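Local coordinates for aminotransferase (Bacillus subtilis, PDB 6L1O), which transfers amino groups with a pyridoxal-phosphate cofactor, as a class I aminotransferase of the pathway that makes the dipeptide antibiotic bacilysin, at residues Pro176-Gly181 with Glu356-Asn361; Pro126-Tyr131 with Ile204-Tyr209; Asn174-Asn177 with Ala182-Asp185; Trp315-Pro320 with Phe324-Glu329. One frame throughout, in Å; residues are numbered along the deposited sequence.

Contact 1 (Pro176-Gly181 with Glu356-Asn361); sequences PNNPTG and EIFGSN. With PLP (pyridoxal-5'-phosphate), chain E.
Phe358 presents a ring face to Pro179, whose pyrrolidine slides across it antiparallel to the phenyl side chain. The CB of Pro179 stands over the middle of the ring, 3.8 Å from the Phe358 centroid and only 7° off its normal, a clear CH-pi contact. CG of the proline leans back toward the root of the phenyl group, 3.7 Å from Phe358 CG. On the opposite face Ile357 CD1 lies over the centre, so the ring is clamped between an isoleucine methyl and a proline. A cis peptide bond before Pro179 belongs to the turn that delivers both this proline and Asn178.

Asn178, part of the PLP site, can be followed outward. Its CB lies 3.8 Å from the C2A methyl of PLP. With CG anti to the backbone N (chi1 178°), the amide reaches between cofactor and phenyl ring. OD1 comes within 3.6 Å of Phe358 CE1, approaching obliquely, and also accepts from Arg367. ND2 donates to PLP O3 at 2.8 Å, with a bent N-H...O angle of 143°, a familiar feature of class I aminotransferases. One amide thus joins O3 of the cofactor to the arginine.

The contact brings the loop between strand 168-174 and helix 186-199 against the loop between strands 353-354 and 365-369, with Arg367 of strand 365-369 and Trp327 of strand 325-329 packed against Pro179.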
# COMPACT_ATOMS: atom_id res chain seq x y z
N PRO B 176 18.90 -2.91 -15.92
CA PRO B 176 20.11 -3.49 -15.32
C PRO B 176 19.79 -4.38 -14.19
O PRO B 176 18.88 -4.08 -13.43
CB PRO B 176 20.93 -2.24 -14.88
CG PRO B 176 20.41 -1.17 -15.74
CD PRO B 176 18.93 -1.45 -15.83
N ASN B 177 20.51 -5.51 -14.06
CA ASN B 177 20.06 -6.67 -13.26
C ASN B 177 20.58 -6.75 -11.82
O ASN B 177 21.75 -6.54 -11.54
CB ASN B 177 20.46 -7.93 -14.00
CG ASN B 177 20.03 -9.19 -13.32
OD1 ASN B 177 20.81 -9.83 -12.62
ND2 ASN B 177 18.79 -9.54 -13.47
N ASN B 178 19.68 -7.07 -10.93
CA ASN B 178 19.95 -7.41 -9.55
C ASN B 178 19.80 -8.93 -9.49
O ASN B 178 18.74 -9.43 -9.67
CB ASN B 178 18.93 -6.73 -8.64
CG ASN B 178 19.11 -7.08 -7.17
OD1 ASN B 178 20.00 -7.83 -6.77
ND2 ASN B 178 18.19 -6.56 -6.34
N PRO B 179 20.89 -9.66 -9.20
CA PRO B 179 22.13 -9.22 -8.61
C PRO B 179 23.35 -9.15 -9.52
O PRO B 179 24.39 -8.89 -9.00
CB PRO B 179 22.34 -10.30 -7.56
CG PRO B 179 22.01 -11.52 -8.34
CD PRO B 179 20.80 -11.15 -9.15
N THR B 180 23.23 -9.41 -10.84
CA THR B 180 24.39 -9.71 -11.62
C THR B 180 25.10 -8.48 -12.14
O THR B 180 26.24 -8.58 -12.46
CB THR B 180 24.13 -10.64 -12.81
OG1 THR B 180 23.23 -10.02 -13.74
CG2 THR B 180 23.64 -12.00 -12.39
N GLY B 181 24.40 -7.36 -12.27
CA GLY B 181 24.96 -6.17 -12.85
C GLY B 181 24.82 -6.13 -14.34
O GLY B 181 25.22 -5.17 -15.00
N GLU B 356 22.81 -17.44 -3.39
CA GLU B 356 21.70 -18.39 -3.45
C GLU B 356 20.39 -17.86 -2.94
O GLU B 356 19.34 -18.41 -3.22
CB GLU B 356 22.06 -19.72 -2.83
CG GLU B 356 22.43 -19.70 -1.39
CD GLU B 356 23.23 -20.98 -1.05
OE1 GLU B 356 22.58 -22.04 -0.83
OE2 GLU B 356 24.48 -20.94 -1.04
N ILE B 357 20.38 -16.70 -2.28
CA ILE B 357 19.10 -16.15 -1.98
C ILE B 357 18.37 -15.67 -3.24
O ILE B 357 17.14 -15.52 -3.24
CB ILE B 357 19.10 -15.06 -0.89
CG1 ILE B 357 19.60 -13.77 -1.42
CG2 ILE B 357 19.85 -15.50 0.35
CD1 ILE B 357 18.53 -12.76 -1.54
N PHE B 358 19.12 -15.48 -4.32
CA PHE B 358 18.54 -15.14 -5.62
C PHE B 358 18.17 -16.37 -6.47
O PHE B 358 17.68 -16.22 -7.58
CB PHE B 358 19.52 -14.25 -6.38
CG PHE B 358 19.93 -13.03 -5.62
CD1 PHE B 358 19.12 -11.92 -5.59
CD2 PHE B 358 21.12 -13.01 -4.90
CE1 PHE B 358 19.47 -10.81 -4.84
CE2 PHE B 358 21.49 -11.91 -4.16
CZ PHE B 358 20.64 -10.82 -4.12
N GLY B 359 18.46 -17.57 -5.97
CA GLY B 359 18.11 -18.82 -6.67
C GLY B 359 19.34 -19.70 -6.80
O GLY B 359 20.47 -19.30 -6.53
N SER B 360 19.11 -20.92 -7.25
CA SER B 360 20.19 -21.93 -7.31
C SER B 360 21.37 -21.52 -8.21
O SER B 360 22.51 -21.91 -7.97
CB SER B 360 19.60 -23.27 -7.80
OG SER B 360 19.06 -23.11 -9.06
N ASN B 361 21.11 -20.73 -9.24
CA ASN B 361 22.19 -20.27 -10.10
C ASN B 361 23.10 -19.22 -9.51
O ASN B 361 24.06 -18.84 -10.15
CB ASN B 361 21.67 -19.76 -11.43
CG ASN B 361 21.40 -20.88 -12.35
OD1 ASN B 361 22.27 -21.70 -12.59
ND2 ASN B 361 20.16 -20.95 -12.90
N1 PLP E . 13.29 -4.34 -8.16
C2 PLP E . 14.55 -4.69 -7.83
C2A PLP E . 15.25 -5.82 -8.52
C3 PLP E . 15.22 -4.05 -6.72
O3 PLP E . 16.44 -4.37 -6.30
C4 PLP E . 14.51 -2.98 -6.11
C4A PLP E . 15.07 -2.60 -4.76
C5 PLP E . 13.16 -2.65 -6.53
C6 PLP E . 12.62 -3.35 -7.60
C5A PLP E . 12.40 -1.48 -5.97
O4P PLP E . 12.06 -1.55 -4.66
P PLP E . 11.02 -0.45 -4.03
O1P PLP E . 9.96 -1.26 -3.39
O2P PLP E . 10.55 0.53 -5.09
O3P PLP E . 11.86 0.29 -3.02

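Contact 2 (Pro126-Tyr131 with Ile204-Tyr209); sequences PGYPEY and IHDFAY. With PLP (pyridoxal-5'-phosphate), chain E.
Tyr131 and Asp206 meet through their polar ends, the phenol ring and the carboxylate turned 69° apart. Tyr131 OH donates to Asp206 OD2 at 2.7 Å, arriving on the anti side of that oxygen and 18° out of the carboxylate plane. Relative to the tyrosine ring, the oxygen sits at the edge, near its plane. The same OD2 lies 2.5 Å from PLP N1, so this carboxylate oxygen stands between the phenol and the pyridine nitrogen. Asp206 reaches the nitrogen because its CG is anti to the backbone N (chi1 -176°), which extends the side chain beyond the end of strand 202-206 toward the cofactor.

An aspartate facing the pyridine nitrogen is the constant element of fold-type I PLP enzymes, the group to which class I aminotransferases belong, and an aromatic ring stacked on the cofactor recurs among them. Here the stacking ring is Tyr128: PLP C2 lies 3.6 Å above its plane, over the centre, and the C2A methyl comes 3.5 Å from Tyr128 CG. Ala208 CB approaches PLP C6 at 3.5 Å.

Tyr209 addresses the cofactor differently, offering an edge. O3 of PLP lies near the plane of its ring, and Tyr209 OH is hydrogen-bonded to PLP O3 at 2.6 Å; either oxygen could be the donor. That phenol is also bonded to Tyr325 OH. Tyr131, meanwhile, has the Tyr128 CB over the rim of one face and is stacked with Phe172 of strand 168-174.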
# COMPACT_ATOMS: atom_id res chain seq x y z
N PRO B 126 19.57 -16.34 -11.66
CA PRO B 126 19.18 -15.61 -10.42
C PRO B 126 18.20 -14.50 -10.65
O PRO B 126 18.09 -14.00 -11.74
CB PRO B 126 20.51 -15.08 -9.88
CG PRO B 126 21.42 -15.09 -11.01
CD PRO B 126 21.00 -16.16 -11.96
N GLY B 127 17.50 -14.11 -9.58
CA GLY B 127 16.49 -13.06 -9.69
C GLY B 127 16.13 -12.51 -8.30
O GLY B 127 16.25 -13.17 -7.27
N TYR B 128 15.66 -11.28 -8.31
CA TYR B 128 15.11 -10.64 -7.12
C TYR B 128 14.11 -11.58 -6.39
O TYR B 128 13.06 -11.91 -6.94
CB TYR B 128 14.42 -9.40 -7.57
CG TYR B 128 14.01 -8.40 -6.56
CD1 TYR B 128 14.95 -7.90 -5.63
CD2 TYR B 128 12.73 -7.85 -6.57
CE1 TYR B 128 14.60 -6.95 -4.71
CE2 TYR B 128 12.38 -6.84 -5.66
CZ TYR B 128 13.31 -6.39 -4.77
OH TYR B 128 12.99 -5.42 -3.86
N PRO B 129 14.42 -11.98 -5.15
CA PRO B 129 13.56 -12.95 -4.43
C PRO B 129 12.12 -12.45 -4.19
O PRO B 129 11.21 -13.24 -3.98
CB PRO B 129 14.29 -13.15 -3.08
CG PRO B 129 15.31 -12.11 -3.00
CD PRO B 129 15.64 -11.66 -4.40
N GLU B 130 11.89 -11.16 -4.24
CA GLU B 130 10.54 -10.67 -3.98
C GLU B 130 9.57 -11.02 -5.07
O GLU B 130 8.37 -11.04 -4.81
CB GLU B 130 10.53 -9.14 -3.67
CG GLU B 130 10.98 -8.79 -2.25
CD GLU B 130 10.13 -9.44 -1.12
OE1 GLU B 130 8.85 -9.56 -1.26
OE2 GLU B 130 10.74 -9.83 -0.07
N TYR B 131 10.06 -11.37 -6.27
CA TYR B 131 9.19 -11.86 -7.33
C TYR B 131 8.38 -13.07 -6.86
O TYR B 131 7.26 -13.28 -7.30
CB TYR B 131 9.96 -12.26 -8.61
CG TYR B 131 10.73 -11.15 -9.27
CD1 TYR B 131 10.27 -9.83 -9.20
CD2 TYR B 131 11.92 -11.40 -9.96
CE1 TYR B 131 10.96 -8.80 -9.77
CE2 TYR B 131 12.64 -10.34 -10.56
CZ TYR B 131 12.16 -9.05 -10.44
OH TYR B 131 12.84 -7.99 -10.95
N ILE B 204 6.45 -8.14 -17.52
CA ILE B 204 6.70 -7.06 -16.61
C ILE B 204 8.20 -6.84 -16.56
O ILE B 204 8.94 -7.73 -16.12
CB ILE B 204 6.14 -7.30 -15.18
CG1 ILE B 204 4.59 -7.44 -15.19
CG2 ILE B 204 6.54 -6.18 -14.20
CD1 ILE B 204 3.85 -6.33 -15.92
N HIS B 205 8.63 -5.64 -16.97
CA HIS B 205 10.06 -5.37 -16.86
C HIS B 205 10.32 -4.51 -15.64
O HIS B 205 9.70 -3.44 -15.49
CB HIS B 205 10.58 -4.67 -18.10
CG HIS B 205 12.03 -4.36 -18.02
ND1 HIS B 205 12.52 -3.08 -18.07
CD2 HIS B 205 13.10 -5.16 -17.81
CE1 HIS B 205 13.82 -3.10 -17.93
NE2 HIS B 205 14.20 -4.35 -17.77
N ASP B 206 11.24 -4.95 -14.80
CA ASP B 206 11.56 -4.29 -13.55
C ASP B 206 12.74 -3.33 -13.88
O ASP B 206 13.88 -3.79 -14.08
CB ASP B 206 11.90 -5.32 -12.47
CG ASP B 206 12.14 -4.73 -11.10
OD1 ASP B 206 12.22 -3.48 -10.96
OD2 ASP B 206 12.27 -5.51 -10.13
N PHE B 207 12.47 -2.04 -13.90
CA PHE B 207 13.43 -1.05 -14.32
C PHE B 207 13.95 -0.23 -13.12
O PHE B 207 14.29 0.93 -13.25
CB PHE B 207 12.80 -0.17 -15.43
CG PHE B 207 13.75 0.46 -16.39
CD1 PHE B 207 14.95 -0.13 -16.75
CD2 PHE B 207 13.40 1.66 -17.05
CE1 PHE B 207 15.78 0.42 -17.68
CE2 PHE B 207 14.24 2.22 -18.02
CZ PHE B 207 15.43 1.60 -18.35
N ALA B 208 14.10 -0.89 -11.97
CA ALA B 208 14.54 -0.25 -10.74
C ALA B 208 15.90 0.43 -10.85
O ALA B 208 16.12 1.44 -10.19
CB ALA B 208 14.57 -1.23 -9.62
N TYR B 209 16.79 -0.09 -11.72
CA TYR B 209 18.15 0.43 -11.85
C TYR B 209 18.32 1.12 -13.19
O TYR B 209 19.47 1.32 -13.70
CB TYR B 209 19.20 -0.69 -11.60
CG TYR B 209 19.07 -1.30 -10.25
CD1 TYR B 209 19.68 -0.70 -9.11
CD2 TYR B 209 18.28 -2.43 -10.03
CE1 TYR B 209 19.50 -1.22 -7.87
CE2 TYR B 209 18.11 -2.95 -8.78
CZ TYR B 209 18.72 -2.34 -7.70
OH TYR B 209 18.56 -2.81 -6.45
N1 PLP E . 13.29 -4.34 -8.16
C2 PLP E . 14.55 -4.69 -7.83
C2A PLP E . 15.25 -5.82 -8.52
C3 PLP E . 15.22 -4.05 -6.72
O3 PLP E . 16.44 -4.37 -6.30
C4 PLP E . 14.51 -2.98 -6.11
C4A PLP E . 15.07 -2.60 -4.76
C5 PLP E . 13.16 -2.65 -6.53
C6 PLP E . 12.62 -3.35 -7.60
C5A PLP E . 12.40 -1.48 -5.97
O4P PLP E . 12.06 -1.55 -4.66
P PLP E . 11.02 -0.45 -4.03
O1P PLP E . 9.96 -1.26 -3.39
O2P PLP E . 10.55 0.53 -5.09
O3P PLP E . 11.86 0.29 -3.02

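Contact 3 (Asn174-Asn177 with Ala182-Asp185); sequences NYPN and AVAD. With PLP (pyridoxal-5'-phosphate), chain E.
Tyr175 and Ala184 meet carbon to carbon, CB to CB at 3.6 Å, at the point where the two arms of a tight loop run side by side. The Tyr175 ring has its CG anti to the carbonyl carbon (chi1 -56°). This carries the ring along the second arm, where the Ala184 methyl meets its root obliquely, 3.7 Å from CG. Ala182 O lies in the ring plane at its edge, 3.7 Å from Tyr175 CD1. The far end of the tyrosine is held elsewhere, its hydroxyl bonded to Tyr153 O.

Ala182 O is the main polar link between the arms. It accepts from Asn177 N at 2.8 Å and also receives a CA-H...O contact from Pro176, whose CA is 3.3 Å away. Pro176, which follows a cis peptide bond, packs its CB against Val183 CG1 at 4.1 Å.

Asn177 and Asn174 both send CG anti to their own backbone N, with different results. In Asn177, chi2 of -98° turns ND2 back to Asn174 O, which it meets at 3.0 Å in the carbonyl plane; its OD1 is taken by Thr180. Asn174 directs its amide to the cofactor side, OD1 beside the C2A methyl of PLP and accepting from Asn178 N, while ND2 donates to Asp206 O.

The loop so closed joins strand 168-174 to helix 186-199. Asp185 is the N-cap of that helix, bonding Phe188 N through OD1, and Tyr189 of the helix packs on both Tyr175 and Ala184.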
# COMPACT_ATOMS: atom_id res chain seq x y z
N ASN B 174 14.51 -8.14 -15.49
CA ASN B 174 15.09 -7.09 -14.70
C ASN B 174 16.46 -6.66 -15.22
O ASN B 174 17.45 -7.31 -14.92
CB ASN B 174 15.18 -7.59 -13.26
CG ASN B 174 15.91 -6.66 -12.34
OD1 ASN B 174 16.71 -7.09 -11.54
ND2 ASN B 174 15.65 -5.37 -12.45
N TYR B 175 16.52 -5.58 -15.98
CA TYR B 175 17.80 -5.02 -16.50
C TYR B 175 17.81 -3.50 -16.43
O TYR B 175 16.85 -2.86 -16.83
CB TYR B 175 18.15 -5.54 -17.91
CG TYR B 175 18.21 -7.07 -17.95
CD1 TYR B 175 19.37 -7.74 -17.60
CD2 TYR B 175 17.09 -7.82 -18.23
CE1 TYR B 175 19.40 -9.09 -17.56
CE2 TYR B 175 17.12 -9.20 -18.18
CZ TYR B 175 18.27 -9.83 -17.84
OH TYR B 175 18.30 -11.21 -17.77
N PRO B 176 18.90 -2.91 -15.92
CA PRO B 176 20.11 -3.49 -15.32
C PRO B 176 19.79 -4.38 -14.19
O PRO B 176 18.88 -4.08 -13.43
CB PRO B 176 20.93 -2.24 -14.88
CG PRO B 176 20.41 -1.17 -15.74
CD PRO B 176 18.93 -1.45 -15.83
N ASN B 177 20.51 -5.51 -14.06
CA ASN B 177 20.06 -6.67 -13.26
C ASN B 177 20.58 -6.75 -11.82
O ASN B 177 21.75 -6.54 -11.54
CB ASN B 177 20.46 -7.93 -14.00
CG ASN B 177 20.03 -9.19 -13.32
OD1 ASN B 177 20.81 -9.83 -12.62
ND2 ASN B 177 18.79 -9.54 -13.47
N ALA B 182 24.20 -7.17 -14.93
CA ALA B 182 24.16 -7.25 -16.39
C ALA B 182 23.14 -6.26 -16.95
O ALA B 182 22.23 -5.85 -16.26
CB ALA B 182 23.80 -8.68 -16.81
N VAL B 183 23.28 -5.95 -18.22
CA VAL B 183 22.44 -4.97 -18.90
C VAL B 183 21.85 -5.59 -20.16
O VAL B 183 22.34 -6.58 -20.60
CB VAL B 183 23.23 -3.69 -19.24
CG1 VAL B 183 23.59 -2.92 -17.96
CG2 VAL B 183 24.49 -4.01 -20.05
N ALA B 184 20.74 -5.04 -20.62
CA ALA B 184 20.08 -5.48 -21.83
C ALA B 184 20.00 -4.35 -22.86
O ALA B 184 20.12 -3.20 -22.51
CB ALA B 184 18.69 -5.97 -21.49
N ASP B 185 19.74 -4.66 -24.12
CA ASP B 185 19.54 -3.63 -25.16
C ASP B 185 18.22 -3.78 -25.87
O ASP B 185 17.48 -4.74 -25.59
CB ASP B 185 20.72 -3.61 -26.16
CG ASP B 185 20.99 -4.94 -26.78
OD1 ASP B 185 20.03 -5.70 -27.04
OD2 ASP B 185 22.18 -5.23 -27.02
N1 PLP E . 13.29 -4.34 -8.16
C2 PLP E . 14.55 -4.69 -7.83
C2A PLP E . 15.25 -5.82 -8.52
C3 PLP E . 15.22 -4.05 -6.72
O3 PLP E . 16.44 -4.37 -6.30
C4 PLP E . 14.51 -2.98 -6.11
C4A PLP E . 15.07 -2.60 -4.76
C5 PLP E . 13.16 -2.65 -6.53
C6 PLP E . 12.62 -3.35 -7.60
C5A PLP E . 12.40 -1.48 -5.97
O4P PLP E . 12.06 -1.55 -4.66
P PLP E . 11.02 -0.45 -4.03
O1P PLP E . 9.96 -1.26 -3.39
O2P PLP E . 10.55 0.53 -5.09
O3P PLP E . 11.86 0.29 -3.02

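Contact 4 (Trp315-Pro320 with Phe324-Glu329); sequences WKMEKP and FYVWAE
Pro320, Val326 and Ala328 lie at the heart of a contact in which the extended segment that follows helix 289-313 runs beside strand 325-329, an edge of the antiparallel sheet formed with strands 365-369 and 353-354. The two backbones run roughly antiparallel, but waters stand in for direct bonds: one links Lys316 O to Glu329 N, and two others join Glu318 to Trp327, one from Glu318 O to Trp327 N and the other from Trp327 O to Glu318 N.

Pro320 sets its ring against the Tyr325 carbonyl, CG 3.2 Å from Tyr325 O. This oxygen is buried here and has no hydrogen-bond partner in the model.

Val326 directs CG1, anti to the backbone N (chi1 178°), at Met317, with SD 3.6 Å away; the two side chains cross at about a right angle. Its other methyl, CG2, touches Pro320 CD.

The Ala328 methyl touches both Met317 and Trp315, 4.0 Å from Met317 CG and 3.6 Å from Trp315 CZ2, meeting the indole obliquely. The extended methionine chain lays its CE over the centre of one face of that indole, which is also stacked with Phe391. At the edge of the ring, Trp315 NE1 donates to Glu329 O at 2.9 Å, nearly in line with the C=O but 19° out of the indole plane.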
# COMPACT_ATOMS: atom_id res chain seq x y z
N TRP B 315 41.38 -10.97 -4.92
CA TRP B 315 39.98 -11.30 -5.29
C TRP B 315 39.56 -10.55 -6.55
O TRP B 315 39.20 -9.38 -6.49
CB TRP B 315 39.04 -10.97 -4.13
CG TRP B 315 37.66 -11.59 -4.21
CD1 TRP B 315 37.20 -12.44 -5.18
CD2 TRP B 315 36.63 -11.45 -3.26
NE1 TRP B 315 35.91 -12.83 -4.88
CE2 TRP B 315 35.54 -12.25 -3.71
CE3 TRP B 315 36.49 -10.74 -2.06
CZ2 TRP B 315 34.35 -12.32 -3.02
CZ3 TRP B 315 35.26 -10.81 -1.38
CH2 TRP B 315 34.23 -11.60 -1.87
N LYS B 316 39.63 -11.22 -7.70
CA LYS B 316 39.34 -10.56 -8.96
C LYS B 316 37.81 -10.59 -9.17
O LYS B 316 37.18 -11.62 -9.00
CB LYS B 316 40.08 -11.25 -10.14
N MET B 317 37.24 -9.44 -9.51
CA MET B 317 35.77 -9.29 -9.70
C MET B 317 35.55 -8.60 -11.02
O MET B 317 36.26 -7.67 -11.36
CB MET B 317 35.15 -8.42 -8.59
CG MET B 317 35.31 -8.95 -7.18
SD MET B 317 34.94 -7.69 -5.92
CE MET B 317 35.14 -8.62 -4.43
N GLU B 318 34.56 -9.05 -11.76
CA GLU B 318 34.13 -8.37 -12.96
C GLU B 318 33.44 -7.08 -12.54
O GLU B 318 32.74 -7.07 -11.56
CB GLU B 318 33.12 -9.23 -13.75
CG GLU B 318 33.17 -8.99 -15.25
CD GLU B 318 34.38 -9.66 -15.87
OE1 GLU B 318 34.49 -10.90 -15.75
OE2 GLU B 318 35.22 -8.97 -16.45
N LYS B 319 33.71 -5.98 -13.24
CA LYS B 319 33.01 -4.73 -12.97
C LYS B 319 31.60 -4.83 -13.58
O LYS B 319 31.45 -5.22 -14.74
CB LYS B 319 33.76 -3.53 -13.51
CG LYS B 319 35.07 -3.23 -12.75
CD LYS B 319 35.57 -1.85 -13.09
CE LYS B 319 36.92 -1.65 -12.42
NZ LYS B 319 37.53 -0.37 -12.83
N PRO B 320 30.57 -4.50 -12.79
CA PRO B 320 29.20 -4.55 -13.33
C PRO B 320 28.98 -3.60 -14.49
O PRO B 320 29.55 -2.51 -14.50
CB PRO B 320 28.35 -4.13 -12.12
CG PRO B 320 29.30 -3.35 -11.26
CD PRO B 320 30.56 -4.09 -11.38
N PHE B 324 24.40 -0.84 -8.66
CA PHE B 324 25.47 -0.61 -7.71
C PHE B 324 25.91 -1.88 -7.01
O PHE B 324 26.41 -1.81 -5.90
CB PHE B 324 25.17 0.48 -6.70
CG PHE B 324 23.79 0.44 -6.08
CD1 PHE B 324 23.34 -0.67 -5.35
CD2 PHE B 324 22.93 1.50 -6.25
CE1 PHE B 324 22.09 -0.68 -4.75
CE2 PHE B 324 21.68 1.51 -5.63
CZ PHE B 324 21.27 0.41 -4.88
N TYR B 325 25.70 -3.01 -7.66
CA TYR B 325 26.06 -4.31 -7.10
C TYR B 325 27.30 -4.89 -7.81
O TYR B 325 27.44 -4.73 -9.03
CB TYR B 325 24.90 -5.31 -7.25
CG TYR B 325 23.67 -4.90 -6.57
CD1 TYR B 325 23.62 -4.75 -5.18
CD2 TYR B 325 22.49 -4.66 -7.29
CE1 TYR B 325 22.48 -4.33 -4.54
CE2 TYR B 325 21.34 -4.25 -6.63
CZ TYR B 325 21.32 -4.10 -5.28
OH TYR B 325 20.18 -3.68 -4.61
N VAL B 326 28.17 -5.52 -7.05
CA VAL B 326 29.27 -6.32 -7.60
C VAL B 326 28.93 -7.79 -7.34
O VAL B 326 28.61 -8.17 -6.23
CB VAL B 326 30.63 -5.95 -6.96
CG1 VAL B 326 31.79 -6.83 -7.52
CG2 VAL B 326 30.93 -4.47 -7.17
N TRP B 327 28.94 -8.60 -8.39
CA TRP B 327 28.60 -10.06 -8.31
C TRP B 327 29.93 -10.82 -8.33
O TRP B 327 30.59 -10.85 -9.36
CB TRP B 327 27.73 -10.39 -9.50
CG TRP B 327 27.11 -11.75 -9.65
CD1 TRP B 327 27.24 -12.57 -10.74
CD2 TRP B 327 26.20 -12.43 -8.75
NE1 TRP B 327 26.49 -13.70 -10.56
CE2 TRP B 327 25.83 -13.63 -9.35
CE3 TRP B 327 25.64 -12.11 -7.50
CZ2 TRP B 327 24.95 -14.54 -8.74
CZ3 TRP B 327 24.80 -12.99 -6.89
CH2 TRP B 327 24.44 -14.22 -7.52
N ALA B 328 30.35 -11.33 -7.17
CA ALA B 328 31.72 -11.84 -6.96
C ALA B 328 31.72 -13.35 -6.72
O ALA B 328 30.92 -13.85 -5.94
CB ALA B 328 32.35 -11.19 -5.74
N GLU B 329 32.61 -14.06 -7.41
CA GLU B 329 32.75 -15.51 -7.19
C GLU B 329 33.32 -15.79 -5.81
O GLU B 329 34.19 -15.06 -5.33
CB GLU B 329 33.63 -16.12 -8.26
CG GLU B 329 32.95 -16.30 -9.60
CD GLU B 329 33.81 -17.14 -10.58
OE1 GLU B 329 33.93 -18.37 -10.39
OE2 GLU B 329 34.34 -16.56 -11.53
O HOH W 1 34.73 -12.54 -8.85
O HOH W 2 30.13 -7.51 -10.84
O HOH W 3 33.02 -11.22 -10.53

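In the fold
Contacts 1, 2 and 3 gather round the cofactor, their centres 9 to 12 Å apart; contact 4 lies on the outer side, its centre about 12 Å from that of contact 1 and about 19 Å from that of contact 2. Contacts 2 and 3 sit at the ends of strands 120-125, 168-174 and 202-206 of the seven-stranded mixed sheet. Contact 3 is nested inside the loop that contact 2 closes, and shares Pro176 and Asn177 with contact 1. Contact 4, on the three-stranded sheet, follows both along the chain, within the loop closed by contact 1. Gly127 and Phe358 tie contacts 1 and 2 through their backbones. Distant residues thus converge on one PLP pocket at the large sheet's strand ends, which Tyr325 of the small sheet joins through Tyr209.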